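Long-range contacts in erythrocyte membrane protein 1 (Plasmodium falciparum, PDB 2YK0), which probably binds receptors on the host cell surface through an adhesive extracellular part, of which this chain is the N-terminal NTS-DBL1-alpha and CIDR-gamma portion: residues H86-T91 with N151-T156; W386-L391 with Y519-Y524. The protein carries 8 engineered substitutions. All coordinates share one frame; numbering follows the deposited sequence.

Contact 1: residues H86-T91 with N151-T156; sequences HTNIKT and NKNTNT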
ATOM      1  N   HIS A  86     -32.948  12.535  11.180  1.00 43.25           N
ATOM      2  CA  HIS A  86     -32.791  11.254  11.882  1.00 43.80           C
ATOM      3  C   HIS A  86     -31.369  11.091  12.391  1.00 46.07           C
ATOM      4  O   HIS A  86     -30.658  10.108  12.153  1.00 43.55           O
ATOM      5  CB  HIS A  86     -33.359  10.078  11.044  1.00 45.15           C
ATOM      6  CG  HIS A  86     -34.718  10.375  10.475  1.00 48.27           C
ATOM      7  ND1 HIS A  86     -35.746  10.875  11.269  1.00 49.55           N
ATOM      8  CD2 HIS A  86     -35.151  10.298   9.202  1.00 50.18           C
ATOM      9  CE1 HIS A  86     -36.766  11.060  10.459  1.00 49.31           C
ATOM     10  NE2 HIS A  86     -36.456  10.727   9.204  1.00 50.11           N
ATOM     11  N   THR A  87     -30.986  12.108  13.136  1.00 44.49           N
ATOM     12  CA  THR A  87     -29.662  12.305  13.658  1.00 45.28           C
ATOM     13  C   THR A  87     -29.764  13.001  15.010  1.00 49.90           C
ATOM     14  O   THR A  87     -30.777  13.647  15.323  1.00 47.24           O
ATOM     15  CB  THR A  87     -28.922  13.128  12.600  1.00 61.47           C
ATOM     16  OG1 THR A  87     -27.831  12.397  12.073  1.00 64.72           O
ATOM     17  CG2 THR A  87     -28.535  14.521  13.058  1.00 61.90           C
ATOM     18  N   ASN A  88     -28.687  12.868  15.793  1.00 48.69           N
ATOM     19  CA  ASN A  88     -28.507  13.469  17.111  1.00 48.48           C
ATOM     20  C   ASN A  88     -27.372  14.484  17.070  1.00 55.58           C
ATOM     21  O   ASN A  88     -27.000  15.025  18.119  1.00 55.82           O
ATOM     22  CB  ASN A  88     -28.211  12.384  18.140  1.00 42.67           C
ATOM     23  CG  ASN A  88     -29.441  11.703  18.679  1.00 62.42           C
ATOM     24  OD1 ASN A  88     -30.414  12.377  19.065  1.00 55.92           O
ATOM     25  ND2 ASN A  88     -29.405  10.354  18.782  1.00 49.12           N
ATOM     26  N   ILE A  89     -26.836  14.756  15.847  1.00 53.05           N
ATOM     27  CA  ILE A  89     -25.690  15.643  15.611  1.00 52.44           C
ATOM     28  C   ILE A  89     -25.962  17.025  16.091  1.00 60.82           C
ATOM     29  O   ILE A  89     -26.814  17.711  15.541  1.00 61.08           O
ATOM     30  CB  ILE A  89     -25.140  15.580  14.171  1.00 53.90           C
ATOM     31  CG1 ILE A  89     -24.927  14.118  13.728  1.00 52.17           C
ATOM     32  CG2 ILE A  89     -23.853  16.400  14.046  1.00 54.37           C
ATOM     33  CD1 ILE A  89     -25.030  13.878  12.351  1.00 40.59           C
ATOM     34  N   LYS A  90     -25.295  17.398  17.182  1.00 61.83           N
ATOM     35  CA  LYS A  90     -25.447  18.696  17.832  1.00 63.84           C
ATOM     36  C   LYS A  90     -24.139  19.476  17.833  1.00 76.83           C
ATOM     37  O   LYS A  90     -24.031  20.480  18.544  1.00 77.25           O
ATOM     38  CB  LYS A  90     -26.021  18.540  19.253  1.00 64.10           C
ATOM     39  CG  LYS A  90     -27.493  18.158  19.293  1.00 60.98           C
ATOM     40  CD  LYS A  90     -28.107  18.454  20.654  1.00 65.16           C
ATOM     41  CE  LYS A  90     -29.579  18.124  20.723  1.00 77.64           C
ATOM     42  NZ  LYS A  90     -29.844  16.813  21.377  1.00 94.47           N
ATOM     43  N   THR A  91     -23.149  19.024  17.024  1.00 79.49           N
ATOM     44  CA  THR A  91     -21.842  19.684  16.882  1.00 82.22           C
ATOM     45  C   THR A  91     -21.879  20.912  15.969  1.00 92.24           C
ATOM     46  O   THR A  91     -22.779  21.047  15.124  1.00 92.53           O
ATOM     47  CB  THR A  91     -20.734  18.712  16.412  1.00 91.40           C
ATOM     48  OG1 THR A  91     -19.491  19.414  16.491  1.00 93.86           O
ATOM     49  CG2 THR A  91     -20.931  18.209  14.960  1.00 87.10           C
ATOM     50  N   ASN A 151     -26.888  10.544  24.912  1.00 47.88           N
ATOM     51  CA  ASN A 151     -27.858  11.651  25.112  1.00 47.12           C
ATOM     52  C   ASN A 151     -29.166  11.174  25.752  1.00 50.42           C
ATOM     53  O   ASN A 151     -29.412   9.974  25.835  1.00 51.29           O
ATOM     54  CB  ASN A 151     -28.162  12.395  23.809  1.00 42.98           C
ATOM     55  CG  ASN A 151     -28.748  11.504  22.743  1.00 61.64           C
ATOM     56  OD1 ASN A 151     -29.853  10.971  22.882  1.00 68.31           O
ATOM     57  ND2 ASN A 151     -27.986  11.237  21.702  1.00 39.42           N
ATOM     58  N   LYS A 152     -30.022  12.117  26.148  1.00 45.26           N
ATOM     59  CA  LYS A 152     -31.257  11.801  26.844  1.00 44.32           C
ATOM     60  C   LYS A 152     -32.312  11.137  26.022  1.00 48.87           C
ATOM     61  O   LYS A 152     -33.188  10.503  26.592  1.00 50.04           O
ATOM     62  CB  LYS A 152     -31.796  12.994  27.634  1.00 46.56           C
ATOM     63  CG  LYS A 152     -30.923  13.378  28.840  1.00 61.46           C
ATOM     64  CD  LYS A 152     -30.251  14.764  28.685  1.00 72.85           C
ATOM     65  CE  LYS A 152     -29.045  14.799  27.760  1.00 78.28           C
ATOM     66  NZ  LYS A 152     -28.922  16.110  27.068  1.00 85.05           N
ATOM     67  N   ASN A 153     -32.231  11.225  24.706  1.00 46.16           N
ATOM     68  CA  ASN A 153     -33.221  10.574  23.863  1.00 47.02           C
ATOM     69  C   ASN A 153     -32.811   9.194  23.390  1.00 53.60           C
ATOM     70  O   ASN A 153     -33.677   8.453  22.932  1.00 54.23           O
ATOM     71  CB  ASN A 153     -33.761  11.473  22.750  1.00 48.12           C
ATOM     72  CG  ASN A 153     -32.717  11.980  21.806  1.00 59.20           C
ATOM     73  OD1 ASN A 153     -32.545  11.443  20.711  1.00 56.09           O
ATOM     74  ND2 ASN A 153     -32.012  13.037  22.213  1.00 42.64           N
ATOM     75  N   THR A 154     -31.528   8.811  23.571  1.00 50.91           N
ATOM     76  CA  THR A 154     -31.070   7.459  23.235  1.00 51.36           C
ATOM     77  C   THR A 154     -30.992   6.580  24.484  1.00 56.23           C
ATOM     78  O   THR A 154     -30.028   6.693  25.253  1.00 56.58           O
ATOM     79  CB  THR A 154     -29.771   7.436  22.424  1.00 61.75           C
ATOM     80  OG1 THR A 154     -29.443   8.741  21.939  1.00 60.85           O
ATOM     81  CG2 THR A 154     -29.840   6.428  21.274  1.00 61.61           C
ATOM     82  N   ASN A 155     -32.029   5.721  24.692  1.00 52.21           N
ATOM     83  CA  ASN A 155     -32.163   4.793  25.823  1.00 51.15           C
ATOM     84  C   ASN A 155     -32.861   3.459  25.470  1.00 54.91           C
ATOM     85  O   ASN A 155     -32.921   2.570  26.325  1.00 56.81           O
ATOM     86  CB  ASN A 155     -32.828   5.441  27.064  1.00 49.93           C
ATOM     87  CG  ASN A 155     -32.889   6.952  27.101  1.00 60.48           C
ATOM     88  OD1 ASN A 155     -32.049   7.636  27.724  1.00 49.74           O
ATOM     89  ND2 ASN A 155     -33.901   7.497  26.440  1.00 49.10           N
ATOM     90  N   THR A 156     -33.378   3.290  24.243  1.00 48.27           N
ATOM     91  CA  THR A 156     -33.978   2.000  23.877  1.00 47.11           C
ATOM     92  C   THR A 156     -33.238   1.247  22.778  1.00 49.73           C
ATOM     93  O   THR A 156     -32.408   1.826  22.069  1.00 47.87           O
ATOM     94  CB  THR A 156     -35.481   2.128  23.535  1.00 56.50           C
ATOM     95  OG1 THR A 156     -35.692   2.685  22.225  1.00 58.00           O
ATOM     96  CG2 THR A 156     -36.277   2.846  24.614  1.00 55.03           C
TER

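Contact 2: residues W386-L391 with Y519-Y524; sequences WIVKKL and YLRRQY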
ATOM      1  N   TRP A 386       4.625   1.826  -5.248  1.00 57.35           N
ATOM      2  CA  TRP A 386       3.334   1.265  -4.843  1.00 56.44           C
ATOM      3  C   TRP A 386       3.504  -0.218  -4.509  1.00 60.42           C
ATOM      4  O   TRP A 386       3.081  -0.655  -3.432  1.00 61.13           O
ATOM      5  CB  TRP A 386       2.269   1.476  -5.935  1.00 54.75           C
ATOM      6  CG  TRP A 386       0.943   0.829  -5.655  1.00 55.11           C
ATOM      7  CD1 TRP A 386      -0.011   1.260  -4.782  1.00 57.91           C
ATOM      8  CD2 TRP A 386       0.426  -0.361  -6.263  1.00 54.72           C
ATOM      9  NE1 TRP A 386      -1.079   0.393  -4.780  1.00 57.10           N
ATOM     10  CE2 TRP A 386      -0.839  -0.611  -5.683  1.00 58.35           C
ATOM     11  CE3 TRP A 386       0.913  -1.253  -7.238  1.00 55.62           C
ATOM     12  CZ2 TRP A 386      -1.628  -1.711  -6.052  1.00 57.19           C
ATOM     13  CZ3 TRP A 386       0.120  -2.332  -7.614  1.00 56.59           C
ATOM     14  CH2 TRP A 386      -1.130  -2.554  -7.020  1.00 56.99           C
ATOM     15  N   ILE A 387       4.158  -0.976  -5.408  1.00 55.67           N
ATOM     16  CA  ILE A 387       4.399  -2.413  -5.262  1.00 55.03           C
ATOM     17  C   ILE A 387       5.167  -2.772  -3.991  1.00 58.50           C
ATOM     18  O   ILE A 387       4.924  -3.828  -3.421  1.00 58.20           O
ATOM     19  CB  ILE A 387       4.985  -2.998  -6.580  1.00 58.32           C
ATOM     20  CG1 ILE A 387       4.057  -4.013  -7.294  1.00 58.04           C
ATOM     21  CG2 ILE A 387       6.438  -3.425  -6.502  1.00 60.15           C
ATOM     22  CD1 ILE A 387       3.711  -5.233  -6.597  1.00 59.19           C
ATOM     23  N   VAL A 388       6.044  -1.872  -3.521  1.00 56.01           N
ATOM     24  CA  VAL A 388       6.829  -2.046  -2.290  1.00 56.10           C
ATOM     25  C   VAL A 388       5.979  -1.655  -1.051  1.00 60.25           C
ATOM     26  O   VAL A 388       6.132  -2.258   0.019  1.00 59.37           O
ATOM     27  CB  VAL A 388       8.223  -1.350  -2.397  1.00 59.75           C
ATOM     28  CG1 VAL A 388       8.877  -1.114  -1.034  1.00 59.49           C
ATOM     29  CG2 VAL A 388       9.157  -2.145  -3.310  1.00 59.28           C
ATOM     30  N   LYS A 389       5.047  -0.685  -1.216  1.00 57.62           N
ATOM     31  CA  LYS A 389       4.116  -0.273  -0.153  1.00 57.52           C
ATOM     32  C   LYS A 389       3.181  -1.468   0.068  1.00 58.51           C
ATOM     33  O   LYS A 389       3.009  -1.923   1.209  1.00 56.41           O
ATOM     34  CB  LYS A 389       3.344   1.008  -0.562  1.00 61.55           C
ATOM     35  CG  LYS A 389       2.245   1.465   0.419  1.00 92.67           C
ATOM     36  CD  LYS A 389       2.753   2.373   1.555  1.00109.52           C
ATOM     37  CE  LYS A 389       2.034   2.146   2.872  1.00121.17           C
ATOM     38  NZ  LYS A 389       2.581   0.973   3.610  1.00127.56           N
ATOM     39  N   LYS A 390       2.674  -2.025  -1.066  1.00 53.98           N
ATOM     40  CA  LYS A 390       1.826  -3.215  -1.141  1.00 52.24           C
ATOM     41  C   LYS A 390       2.520  -4.426  -0.547  1.00 54.43           C
ATOM     42  O   LYS A 390       1.884  -5.137   0.231  1.00 53.87           O
ATOM     43  CB  LYS A 390       1.386  -3.487  -2.588  1.00 52.94           C
ATOM     44  CG  LYS A 390      -0.112  -3.431  -2.770  1.00 55.29           C
ATOM     45  CD  LYS A 390      -0.701  -2.062  -2.465  1.00 65.44           C
ATOM     46  CE  LYS A 390      -2.111  -2.154  -1.939  1.00 73.91           C
ATOM     47  NZ  LYS A 390      -2.416  -1.045  -0.987  1.00 81.04           N
ATOM     48  N   LEU A 391       3.830  -4.634  -0.858  1.00 50.62           N
ATOM     49  CA  LEU A 391       4.631  -5.748  -0.296  1.00 50.65           C
ATOM     50  C   LEU A 391       4.724  -5.710   1.238  1.00 52.29           C
ATOM     51  O   LEU A 391       4.427  -6.717   1.867  1.00 51.36           O
ATOM     52  CB  LEU A 391       6.020  -5.849  -0.950  1.00 51.26           C
ATOM     53  CG  LEU A 391       6.950  -6.977  -0.479  1.00 56.31           C
ATOM     54  CD1 LEU A 391       6.382  -8.358  -0.816  1.00 56.65           C
ATOM     55  CD2 LEU A 391       8.345  -6.800  -1.046  1.00 56.26           C
ATOM     56  N   TYR A 519      18.400  -2.108  -2.080  1.00 55.95           N
ATOM     57  CA  TYR A 519      17.388  -3.117  -2.368  1.00 55.40           C
ATOM     58  C   TYR A 519      16.512  -3.308  -1.144  1.00 61.68           C
ATOM     59  O   TYR A 519      16.691  -4.272  -0.401  1.00 60.92           O
ATOM     60  CB  TYR A 519      18.049  -4.429  -2.760  1.00 55.35           C
ATOM     61  CG  TYR A 519      17.162  -5.292  -3.615  1.00 55.51           C
ATOM     62  CD1 TYR A 519      16.293  -6.212  -3.045  1.00 57.49           C
ATOM     63  CD2 TYR A 519      17.232  -5.232  -4.996  1.00 56.34           C
ATOM     64  CE1 TYR A 519      15.498  -7.036  -3.835  1.00 59.89           C
ATOM     65  CE2 TYR A 519      16.443  -6.049  -5.797  1.00 57.70           C
ATOM     66  CZ  TYR A 519      15.565  -6.939  -5.215  1.00 67.58           C
ATOM     67  OH  TYR A 519      14.781  -7.728  -6.024  1.00 71.00           O
ATOM     68  N   LEU A 520      15.551  -2.389  -0.938  1.00 61.04           N
ATOM     69  CA  LEU A 520      14.672  -2.404   0.230  1.00 61.80           C
ATOM     70  C   LEU A 520      13.640  -3.506   0.327  1.00 65.94           C
ATOM     71  O   LEU A 520      13.101  -3.718   1.417  1.00 65.47           O
ATOM     72  CB  LEU A 520      14.126  -1.015   0.566  1.00 62.41           C
ATOM     73  CG  LEU A 520      14.835  -0.225   1.702  1.00 67.77           C
ATOM     74  CD1 LEU A 520      16.250  -0.758   2.039  1.00 67.84           C
ATOM     75  CD2 LEU A 520      14.874   1.267   1.384  1.00 70.11           C
ATOM     76  N   ARG A 521      13.454  -4.289  -0.766  1.00 62.83           N
ATOM     77  CA  ARG A 521      12.575  -5.465  -0.799  1.00 62.74           C
ATOM     78  C   ARG A 521      13.097  -6.627   0.086  1.00 68.95           C
ATOM     79  O   ARG A 521      12.542  -7.726   0.011  1.00 68.98           O
ATOM     80  CB  ARG A 521      12.400  -5.974  -2.231  1.00 61.16           C
ATOM     81  CG  ARG A 521      11.833  -4.951  -3.164  1.00 72.39           C
ATOM     82  CD  ARG A 521      11.279  -5.579  -4.407  1.00 81.75           C
ATOM     83  NE  ARG A 521      10.631  -4.575  -5.248  1.00 88.04           N
ATOM     84  CZ  ARG A 521      10.065  -4.845  -6.416  1.00102.64           C
ATOM     85  NH1 ARG A 521      10.065  -6.084  -6.889  1.00 96.34           N
ATOM     86  NH2 ARG A 521       9.494  -3.878  -7.120  1.00 82.86           N
ATOM     87  N   ARG A 522      14.146  -6.377   0.919  1.00 66.50           N
ATOM     88  CA  ARG A 522      14.829  -7.331   1.808  1.00 66.80           C
ATOM     89  C   ARG A 522      14.171  -7.611   3.160  1.00 71.44           C
ATOM     90  O   ARG A 522      14.299  -8.738   3.632  1.00 72.53           O
ATOM     91  CB  ARG A 522      16.285  -6.904   2.040  1.00 67.91           C
ATOM     92  CG  ARG A 522      17.338  -7.928   1.657  1.00 79.29           C
ATOM     93  CD  ARG A 522      17.510  -9.086   2.624  1.00 92.39           C
ATOM     94  NE  ARG A 522      18.277  -8.749   3.830  1.00 97.23           N
ATOM     95  CZ  ARG A 522      19.067  -9.614   4.462  1.00105.04           C
ATOM     96  NH1 ARG A 522      19.233 -10.841   3.987  1.00 85.52           N
ATOM     97  NH2 ARG A 522      19.707  -9.252   5.566  1.00 87.22           N
ATOM     98  N   GLN A 523      13.507  -6.617   3.809  1.00 66.66           N
ATOM     99  CA  GLN A 523      12.821  -6.843   5.102  1.00 65.49           C
ATOM    100  C   GLN A 523      11.771  -7.936   4.935  1.00 68.13           C
ATOM    101  O   GLN A 523      11.734  -8.889   5.710  1.00 68.25           O
ATOM    102  CB  GLN A 523      12.196  -5.565   5.698  1.00 66.57           C
ATOM    103  CG  GLN A 523      12.321  -4.311   4.839  1.00 84.23           C
ATOM    104  CD  GLN A 523      12.109  -3.026   5.609  1.00107.04           C
ATOM    105  OE1 GLN A 523      11.638  -3.010   6.761  1.00103.05           O
ATOM    106  NE2 GLN A 523      12.449  -1.909   4.970  1.00 96.27           N
ATOM    107  N   TYR A 524      10.994  -7.828   3.859  1.00 63.81           N
ATOM    108  CA  TYR A 524       9.975  -8.772   3.403  1.00 63.85           C
ATOM    109  C   TYR A 524      10.747  -9.703   2.443  1.00 71.60           C
ATOM    110  O   TYR A 524      11.931  -9.455   2.218  1.00 71.71           O
ATOM    111  CB  TYR A 524       8.838  -7.977   2.699  1.00 64.04           C
ATOM    112  CG  TYR A 524       8.800  -6.514   3.120  1.00 64.42           C
ATOM    113  CD1 TYR A 524       8.424  -6.148   4.412  1.00 65.49           C
ATOM    114  CD2 TYR A 524       9.223  -5.506   2.255  1.00 65.22           C
ATOM    115  CE1 TYR A 524       8.474  -4.821   4.837  1.00 65.12           C
ATOM    116  CE2 TYR A 524       9.261  -4.171   2.663  1.00 66.31           C
ATOM    117  CZ  TYR A 524       8.871  -3.831   3.953  1.00 74.93           C
ATOM    118  OH  TYR A 524       8.906  -2.519   4.375  1.00 76.80           O
TER

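Contact 1: residues H86-T91 with N151-T156
The amides of N88, N151 and N153 meet as three tilted plates. The N88 plane stands 58° from that of N151 and 53° from that of N153, so neither pair is stacked flat. N88 crosses N151 at about a right angle, with N88 CG 3.4 Å from N151 ND2. The N88 and N153 side chains reach toward each other from opposite directions, and N88 CG lies 4.5 Å from N153 CG. The amides of N88 and N153 are probably turned over in the model, so the polarity of their ends is uncertain.

N151 CG sits between its own backbone N and carbonyl carbon (chi1 60°), which folds the amide back over the turn that follows. That turn is a type I beta turn from N151 to T154. N151 OD1 also makes an Asx turn, accepting a weak bond from N153 N at 3.0 Å and another from T154 N at 2.8 Å. T154 OG1 also lies close to this oxygen, but the distance is too short to be trusted. N151 ND2 has a weak bond to F148 O. N155 ND2 closes the loop further by bonding K152 O at 3.1 Å, from above the carbonyl plane.

At the exposed side, K90 NZ and K152 NZ are 5.8 Å apart. K90 NZ has a weak bond to V61 O.

The contact joins two loops of the Duffy-binding-like part, away from the magnesium sites. T156 is the N-cap of helix 157-176, with OG1 bonded to D159 N, so the turn leads straight into that helix. The side chains of H86, N88 and T154 rest on V166, N163 and D159 of the same helix, while T154 O receives K230 NZ from helix 219-234.

Contact 2: residues W386-L391 with Y519-Y524
R521 runs extended from CG to NE, with CG anti to its carbonyl carbon (chi1 -58°), and this reach carries its guanidinium to I387 and V388. L391 has CG anti to the backbone N (chi1 -179°), which brings CG and the CD2 branch to Y524. This is an interface between the DBL1-alpha and CIDR-gamma domains. Helix 374-410 of the Duffy-binding-like C-terminal subdomain packs on the loop after strand 511-518, in the cysteine-rich interdomain region.

V388 points at the loop, and its CG2 lies 3.4 Å from R521 NE. The same methyl is 3.9 Å from R521 CG, so V388 rests on both the aliphatic shaft and the start of the guanidinium. I387 meets the far end of that group through CG2, 3.9 Å from R521 CZ. These contacts are apolar on the helix side. The polar end of R521 has a weak hydrogen bond from NH2 to N384 OD1, one turn earlier on the helix.

Y524 is held in several ways. Its ring meets the Y395 ring edge-to-face, and its OH has a weak bond to E392 OE1. Q523 CG lies over one face of the Y524 ring, 3.6 Å above the plane and offset toward the rim. The loop thus meets the helix at both R521 and Y524, with weak hydrogen bonds.

R522 points away from the helix. It touches S535 and forms a long, weak ion pair with E534; both residues bind magnesium. At the Y524 end, L391 CD2 lies 3.7 Å from Y524 CD2, and L391 CG lies 3.8 Å from Y524 CB.

Overall arrangement
After helices 25-40, 48-51 and 63-68 the chain reaches 86-91. Contact 1 then closes a loop of 59 residues, mostly without helix or strand. This loop holds the magnesium ligands S118, N124 and E125. The chain next builds the helices of the Duffy-binding-like region up to helix 374-410. There contact 2 opens, and it closes a longer loop of 127 residues at 519-524. The two loops follow in series and neither nest nor cross. The centres of contact 1 and contact 2 are 46 Å apart, and the nearest atoms of contact 1 and contact 2 about 30 Å. Contact 1 ties loops beside helix 157-176. Contact 2 joins the Duffy-binding-like and interdomain regions, its centre about 10 Å from the centre of the chain in space.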